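Local coordinates for protein alcohol dehydrogenase, zinc-containing (PDB 5YLN) that binds zinc ions and probably catalyses the NAD+-dependent oxidation of alcohols, at residues Lys6-Thr9 with Leu15-Phe18; Gly122-Tyr127 with Lys331-Phe336. All blocks are in the same frame, centred on the assembly; numbering follows the deposited sequence.

Following the chain from its N terminus, contact 1 closes first: Lys6-Thr9 turns back after a short connection and pairs with Leu15-Phe18, forming a local beta hairpin. Contact 2 closes much later, when the helix 329-337, reached after the whole six-stranded parallel sheet, returns to segment 122-127, the loop that runs into strand 127-129. The two contacts follow in series, neither enclosing nor crossing the other, yet their centres lie only about 8 Å apart. Lys6 N bonds to Glu126 OE2 and Tyr8 N to Gln124 O, while the rings of Tyr8 and Tyr333 meet, so hairpin, loop and late helix are packed together within one chain.

Contact 1. Residues Lys6-Thr9 with Leu15-Phe18; sequences KAYT and LASF
With CG anti to the backbone N in both residues (chi1 -157° in Tyr8, -170° in Phe18), the two aromatic side chains are set on the same face of the hairpin, each reaching over the opposite strand. They belong to a non-hydrogen-bonded antiparallel pair, whose CA atoms lie 4.4 Å apart. The Tyr8 ring runs obliquely along the backbone of Ser17 and Phe18, then places CZ 3.6 Å from Ala16 CB; the small methyl of alanine suits a place where a phenol must pass close to the chain. Phe18 extends the other way. Its CZ meets Lys6 CB at 3.4 Å, and the lysine chain, bent at chi2 and chi3, crosses it at about a right angle and brings Lys6 CE against Phe18 CE2. Lysine suits this spot because its methylenes pack on the ring while NZ forms a salt bridge with Asp20. Strands 4-12 and 15-22 make the N-terminal two-stranded hairpin, and Tyr8 and Phe18 both touch Ile329 of helix 329-337.

Thr9 and Ser17 form the next, hydrogen-bonded pair, with side chains on the other face. Thr9 N donates almost straight to Ser17 O (3.0 Å), and Ser17 N returns a bond to Thr9 O (2.9 Å). Thr9 OG1 also donates to Ser17 O, on a lone pair in the carbonyl plane. A water lies 2.7 Å from Tyr8 OH and donates to Ala16 O. The chemistry thus divides: two donors converge on Ser17 O and, with the return bond from Ser17 N, hold the register, whereas apolar contacts and a bridging water settle the aromatic face.

Contact 2. Residues Gly122-Tyr127 with Lys331-Phe336; sequences GMQAEY and KAYEVF
An inverse gamma turn centred on Gln124, in the loop just before strand 127-129, meets the helix 329-337 through the side chain of Tyr333. One hydrogen bond makes the contact: Tyr333 OH donates to Gln124 OE1 at 2.6 Å. The two side chains approach from opposite directions. The oxygen sits at the ring's edge, in its plane, and the hydroxyl lies in the amide's carbonyl plane, on a lone pair of OE1, with a C=O...donor angle of 114°. Amide and ring planes are turned 78° apart.

Gln124 reaches across because CG stands anti to the carbonyl carbon (chi1 -75°) and the chain is extended beyond it, carrying the amide well clear of the turn. Glutamine suits the place because its amide serves two partners at once: OE1 accepts from the phenol while NE2 donates to Thr40 O, so both ends of a buried polar group are engaged and its rotation is probably fixed. Tyrosine supplies both a long reach and an apolar ring, which packs against Leu46 and Ile49 of helix 43-50.

The side chain of Gln124 is about 7 Å from those of Cys42 and His64, which bind zinc. The arrangement is thus a buried polar tie near that metal site, joining the two elements within the GroES-like catalytic part of a zinc-containing alcohol dehydrogenase, to which the chain returns after the six-stranded parallel sheet.

Contact 1. Residues Lys6-Thr9 with Leu15-Phe18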
ATOM      1  N   LYS A   6       9.949  41.277  11.449  1.00 40.70           N
ATOM      2  CA  LYS A   6       9.732  41.054  10.024  1.00 39.66           C
ATOM      3  C   LYS A   6       9.327  39.610   9.790  1.00 39.09           C
ATOM      4  O   LYS A   6       9.788  38.699  10.492  1.00 39.91           O
ATOM      5  CB  LYS A   6      10.987  41.343   9.196  1.00 37.14           C
ATOM      6  CG  LYS A   6      11.575  42.766   9.308  1.00 36.95           C
ATOM      7  CD  LYS A   6      10.570  43.832   9.022  1.00 44.24           C
ATOM      8  CE  LYS A   6      10.411  44.091   7.536  1.00 44.32           C
ATOM      9  NZ  LYS A   6       9.772  45.410   7.299  1.00 52.81           N
ATOM     10  N   ALA A   7       8.498  39.407   8.764  1.00 35.00           N
ATOM     11  CA  ALA A   7       7.946  38.104   8.407  1.00 34.30           C
ATOM     12  C   ALA A   7       7.487  38.107   6.948  1.00 34.44           C
ATOM     13  O   ALA A   7       7.136  39.152   6.398  1.00 40.73           O
ATOM     14  CB  ALA A   7       6.783  37.742   9.327  1.00 35.86           C
ATOM     15  N   TYR A   8       7.498  36.923   6.327  1.00 33.83           N
ATOM     16  CA  TYR A   8       6.993  36.721   4.968  1.00 33.91           C
ATOM     17  C   TYR A   8       5.614  36.071   5.049  1.00 39.93           C
ATOM     18  O   TYR A   8       5.489  34.893   5.409  1.00 33.01           O
ATOM     19  CB  TYR A   8       7.950  35.869   4.132  1.00 37.19           C
ATOM     20  CG  TYR A   8       7.790  36.088   2.639  1.00 34.54           C
ATOM     21  CD1 TYR A   8       7.845  37.374   2.100  1.00 37.61           C
ATOM     22  CD2 TYR A   8       7.580  35.017   1.766  1.00 33.45           C
ATOM     23  CE1 TYR A   8       7.688  37.592   0.725  1.00 38.97           C
ATOM     24  CE2 TYR A   8       7.437  35.213   0.390  1.00 33.83           C
ATOM     25  CZ  TYR A   8       7.488  36.501  -0.126  1.00 42.01           C
ATOM     26  OH  TYR A   8       7.340  36.698  -1.482  1.00 40.52           O
ATOM     27  N   THR A   9       4.586  36.833   4.692  1.00 40.75           N
ATOM     28  CA  THR A   9       3.195  36.456   4.890  1.00 44.69           C
ATOM     29  C   THR A   9       2.530  36.146   3.554  1.00 41.28           C
ATOM     30  O   THR A   9       2.745  36.850   2.566  1.00 40.23           O
ATOM     31  CB  THR A   9       2.412  37.587   5.579  1.00 34.84           C
ATOM     32  OG1 THR A   9       2.445  38.751   4.743  1.00 35.61           O
ATOM     33  CG2 THR A   9       2.995  37.929   6.953  1.00 34.81           C
ATOM     34  N   LEU A  15       0.183  36.518  -4.213  1.00 47.57           N
ATOM     35  CA  LEU A  15       0.796  37.627  -3.484  1.00 40.47           C
ATOM     36  C   LEU A  15       1.264  37.170  -2.109  1.00 42.78           C
ATOM     37  O   LEU A  15       0.455  36.748  -1.279  1.00 42.31           O
ATOM     38  CB  LEU A  15      -0.179  38.786  -3.332  1.00 42.46           C
ATOM     39  CG  LEU A  15       0.323  40.039  -2.619  1.00 43.11           C
ATOM     40  CD1 LEU A  15       1.470  40.687  -3.386  1.00 41.23           C
ATOM     41  CD2 LEU A  15      -0.824  41.028  -2.433  1.00 38.86           C
ATOM     42  N   ALA A  16       2.560  37.285  -1.863  1.00 35.99           N
ATOM     43  CA  ALA A  16       3.120  37.223  -0.525  1.00 49.16           C
ATOM     44  C   ALA A  16       3.963  38.474  -0.306  1.00 49.94           C
ATOM     45  O   ALA A  16       4.452  39.081  -1.263  1.00 45.54           O
ATOM     46  CB  ALA A  16       3.960  35.958  -0.320  1.00 47.09           C
ATOM     47  N   SER A  17       4.129  38.866   0.957  1.00 44.51           N
ATOM     48  CA  SER A  17       4.699  40.172   1.258  1.00 39.80           C
ATOM     49  C   SER A  17       5.553  40.111   2.516  1.00 43.32           C
ATOM     50  O   SER A  17       5.127  39.552   3.531  1.00 42.02           O
ATOM     51  CB  SER A  17       3.579  41.219   1.407  1.00 41.91           C
ATOM     52  OG  SER A  17       3.399  41.949   0.202  1.00 57.64           O
ATOM     53  N   PHE A  18       6.761  40.677   2.433  1.00 43.14           N
ATOM     54  CA  PHE A  18       7.662  40.859   3.574  1.00 45.15           C
ATOM     55  C   PHE A  18       7.206  42.087   4.362  1.00 48.69           C
ATOM     56  O   PHE A  18       7.328  43.220   3.878  1.00 43.64           O
ATOM     57  CB  PHE A  18       9.099  41.017   3.063  1.00 47.52           C
ATOM     58  CG  PHE A  18      10.165  40.967   4.136  1.00 48.03           C
ATOM     59  CD1 PHE A  18      10.336  39.830   4.916  1.00 46.42           C
ATOM     60  CD2 PHE A  18      11.023  42.040   4.340  1.00 49.77           C
ATOM     61  CE1 PHE A  18      11.326  39.779   5.886  1.00 47.35           C
ATOM     62  CE2 PHE A  18      12.010  41.990   5.313  1.00 47.50           C
ATOM     63  CZ  PHE A  18      12.158  40.860   6.083  1.00 45.91           C
TER
HETATM   64  O   HOH W   1       6.495  38.858  -2.794  1.00 48.32           O

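Contact 2. Residues Gly122-Tyr127 with Lys331-Phe336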
ATOM      1  N   GLY A 122       4.471  30.371  10.422  1.00 30.45           N
ATOM      2  CA  GLY A 122       5.625  29.539  10.161  1.00 29.95           C
ATOM      3  C   GLY A 122       6.963  30.232  10.392  1.00 37.17           C
ATOM      4  O   GLY A 122       7.078  31.196  11.156  1.00 33.15           O
ATOM      5  N   MET A 123       7.995  29.738   9.711  1.00 38.00           N
ATOM      6  CA  MET A 123       9.382  29.970  10.122  1.00 34.13           C
ATOM      7  C   MET A 123      10.100  31.031   9.314  1.00 30.41           C
ATOM      8  O   MET A 123      11.231  31.380   9.669  1.00 30.77           O
ATOM      9  CB  MET A 123      10.175  28.658  10.103  1.00 32.20           C
ATOM     10  CG  MET A 123       9.445  27.491  10.763  1.00 33.36           C
ATOM     11  SD  MET A 123      10.613  26.204  11.239  1.00 40.71           S
ATOM     12  CE  MET A 123       9.496  24.891  11.682  1.00 33.96           C
ATOM     13  N   GLN A 124       9.465  31.595   8.281  1.00 30.77           N
ATOM     14  CA  GLN A 124      10.078  32.672   7.497  1.00 38.88           C
ATOM     15  C   GLN A 124       9.791  34.016   8.164  1.00 46.83           C
ATOM     16  O   GLN A 124       9.017  34.848   7.673  1.00 32.49           O
ATOM     17  CB  GLN A 124       9.585  32.641   6.057  1.00 36.13           C
ATOM     18  CG  GLN A 124      10.250  31.512   5.305  1.00 34.14           C
ATOM     19  CD  GLN A 124       9.510  31.081   4.066  1.00 35.12           C
ATOM     20  OE1 GLN A 124       8.662  31.797   3.577  1.00 31.62           O
ATOM     21  NE2 GLN A 124       9.832  29.897   3.555  1.00 34.69           N
ATOM     22  N   ALA A 125      10.441  34.189   9.319  1.00 40.51           N
ATOM     23  CA  ALA A 125      10.284  35.336  10.201  1.00 37.97           C
ATOM     24  C   ALA A 125      11.439  35.322  11.189  1.00 38.04           C
ATOM     25  O   ALA A 125      12.228  34.373  11.234  1.00 35.75           O
ATOM     26  CB  ALA A 125       8.949  35.294  10.943  1.00 34.83           C
ATOM     27  N   GLU A 126      11.492  36.365  12.027  1.00 33.05           N
ATOM     28  CA  GLU A 126      12.575  36.479  13.001  1.00 33.12           C
ATOM     29  C   GLU A 126      12.384  35.534  14.182  1.00 39.24           C
ATOM     30  O   GLU A 126      13.355  34.941  14.669  1.00 32.32           O
ATOM     31  CB  GLU A 126      12.685  37.906  13.525  1.00 33.94           C
ATOM     32  CG  GLU A 126      13.196  38.930  12.532  1.00 34.72           C
ATOM     33  CD  GLU A 126      13.224  40.342  13.138  1.00 35.39           C
ATOM     34  OE1 GLU A 126      13.978  40.545  14.111  1.00 43.45           O
ATOM     35  OE2 GLU A 126      12.474  41.226  12.661  1.00 38.49           O
ATOM     36  N   TYR A 127      11.156  35.435  14.691  1.00 33.35           N
ATOM     37  CA  TYR A 127      10.838  34.615  15.848  1.00 32.21           C
ATOM     38  C   TYR A 127       9.656  33.724  15.510  1.00 31.75           C
ATOM     39  O   TYR A 127       8.829  34.051  14.651  1.00 44.41           O
ATOM     40  CB  TYR A 127      10.520  35.461  17.100  1.00 32.77           C
ATOM     41  CG  TYR A 127      11.648  36.379  17.536  1.00 37.10           C
ATOM     42  CD1 TYR A 127      11.764  37.681  17.028  1.00 37.88           C
ATOM     43  CD2 TYR A 127      12.599  35.951  18.447  1.00 40.41           C
ATOM     44  CE1 TYR A 127      12.806  38.515  17.434  1.00 40.77           C
ATOM     45  CE2 TYR A 127      13.647  36.783  18.858  1.00 35.62           C
ATOM     46  CZ  TYR A 127      13.747  38.049  18.351  1.00 43.13           C
ATOM     47  OH  TYR A 127      14.800  38.826  18.778  1.00 50.58           O
ATOM     48  N   LYS A 331      13.947  37.915  -2.996  1.00 37.98           N
ATOM     49  CA  LYS A 331      14.884  37.383  -3.983  1.00 40.32           C
ATOM     50  C   LYS A 331      15.020  35.872  -3.864  1.00 37.64           C
ATOM     51  O   LYS A 331      15.186  35.180  -4.875  1.00 38.68           O
ATOM     52  CB  LYS A 331      16.261  38.021  -3.825  1.00 41.75           C
ATOM     53  CG  LYS A 331      16.395  39.444  -4.317  1.00 38.95           C
ATOM     54  CD  LYS A 331      17.710  39.999  -3.807  1.00 47.87           C
ATOM     55  CE  LYS A 331      17.894  41.468  -4.155  1.00 53.76           C
ATOM     56  NZ  LYS A 331      18.488  41.620  -5.504  1.00 55.70           N
ATOM     57  N   ALA A 332      14.999  35.348  -2.633  1.00 36.18           N
ATOM     58  CA  ALA A 332      15.151  33.907  -2.435  1.00 38.18           C
ATOM     59  C   ALA A 332      14.016  33.141  -3.110  1.00 38.23           C
ATOM     60  O   ALA A 332      14.240  32.119  -3.768  1.00 42.47           O
ATOM     61  CB  ALA A 332      15.210  33.573  -0.939  1.00 33.47           C
ATOM     62  N   TYR A 333      12.786  33.623  -2.946  1.00 40.25           N
ATOM     63  CA  TYR A 333      11.641  33.035  -3.636  1.00 34.50           C
ATOM     64  C   TYR A 333      11.779  33.123  -5.152  1.00 37.25           C
ATOM     65  O   TYR A 333      11.412  32.185  -5.870  1.00 37.75           O
ATOM     66  CB  TYR A 333      10.364  33.732  -3.186  1.00 34.96           C
ATOM     67  CG  TYR A 333       9.713  33.021  -2.033  1.00 36.82           C
ATOM     68  CD1 TYR A 333      10.095  33.289  -0.720  1.00 32.96           C
ATOM     69  CD2 TYR A 333       8.721  32.076  -2.253  1.00 32.80           C
ATOM     70  CE1 TYR A 333       9.504  32.634   0.345  1.00 32.42           C
ATOM     71  CE2 TYR A 333       8.119  31.408  -1.191  1.00 32.26           C
ATOM     72  CZ  TYR A 333       8.512  31.699   0.102  1.00 32.07           C
ATOM     73  OH  TYR A 333       7.922  31.053   1.158  1.00 31.59           O
ATOM     74  N   GLU A 334      12.283  34.248  -5.663  1.00 37.53           N
ATOM     75  CA  GLU A 334      12.467  34.381  -7.106  1.00 38.61           C
ATOM     76  C   GLU A 334      13.396  33.302  -7.652  1.00 43.33           C
ATOM     77  O   GLU A 334      13.144  32.745  -8.728  1.00 41.03           O
ATOM     78  CB  GLU A 334      13.023  35.767  -7.444  1.00 36.10           C
ATOM     79  CG  GLU A 334      13.437  35.905  -8.898  1.00 67.33           C
ATOM     80  CD  GLU A 334      12.256  35.848  -9.867  1.00 71.53           C
ATOM     81  OE1 GLU A 334      11.107  36.147  -9.454  1.00 64.19           O
ATOM     82  OE2 GLU A 334      12.490  35.504 -11.047  1.00 79.90           O
ATOM     83  N   VAL A 335      14.476  32.994  -6.923  1.00 43.51           N
ATOM     84  CA  VAL A 335      15.451  32.011  -7.392  1.00 42.89           C
ATOM     85  C   VAL A 335      14.874  30.605  -7.300  1.00 44.61           C
ATOM     86  O   VAL A 335      15.003  29.796  -8.226  1.00 50.95           O
ATOM     87  CB  VAL A 335      16.752  32.130  -6.577  1.00 43.22           C
ATOM     88  CG1 VAL A 335      17.601  30.873  -6.735  1.00 35.18           C
ATOM     89  CG2 VAL A 335      17.543  33.413  -6.963  1.00 41.81           C
ATOM     90  N   PHE A 336      14.229  30.297  -6.174  1.00 37.18           N
ATOM     91  CA  PHE A 336      13.659  28.972  -5.959  1.00 37.38           C
ATOM     92  C   PHE A 336      12.547  28.657  -6.961  1.00 36.70           C
ATOM     93  O   PHE A 336      12.515  27.566  -7.540  1.00 38.05           O
ATOM     94  CB  PHE A 336      13.141  28.868  -4.526  1.00 44.82           C
ATOM     95  CG  PHE A 336      12.722  27.484  -4.129  1.00 31.22           C
ATOM     96  CD1 PHE A 336      13.646  26.444  -4.119  1.00 30.81           C
ATOM     97  CD2 PHE A 336      11.424  27.235  -3.736  1.00 31.00           C
ATOM     98  CE1 PHE A 336      13.267  25.164  -3.754  1.00 34.53           C
ATOM     99  CE2 PHE A 336      11.042  25.950  -3.330  1.00 37.85           C
ATOM    100  CZ  PHE A 336      11.967  24.917  -3.344  1.00 38.27           C
TER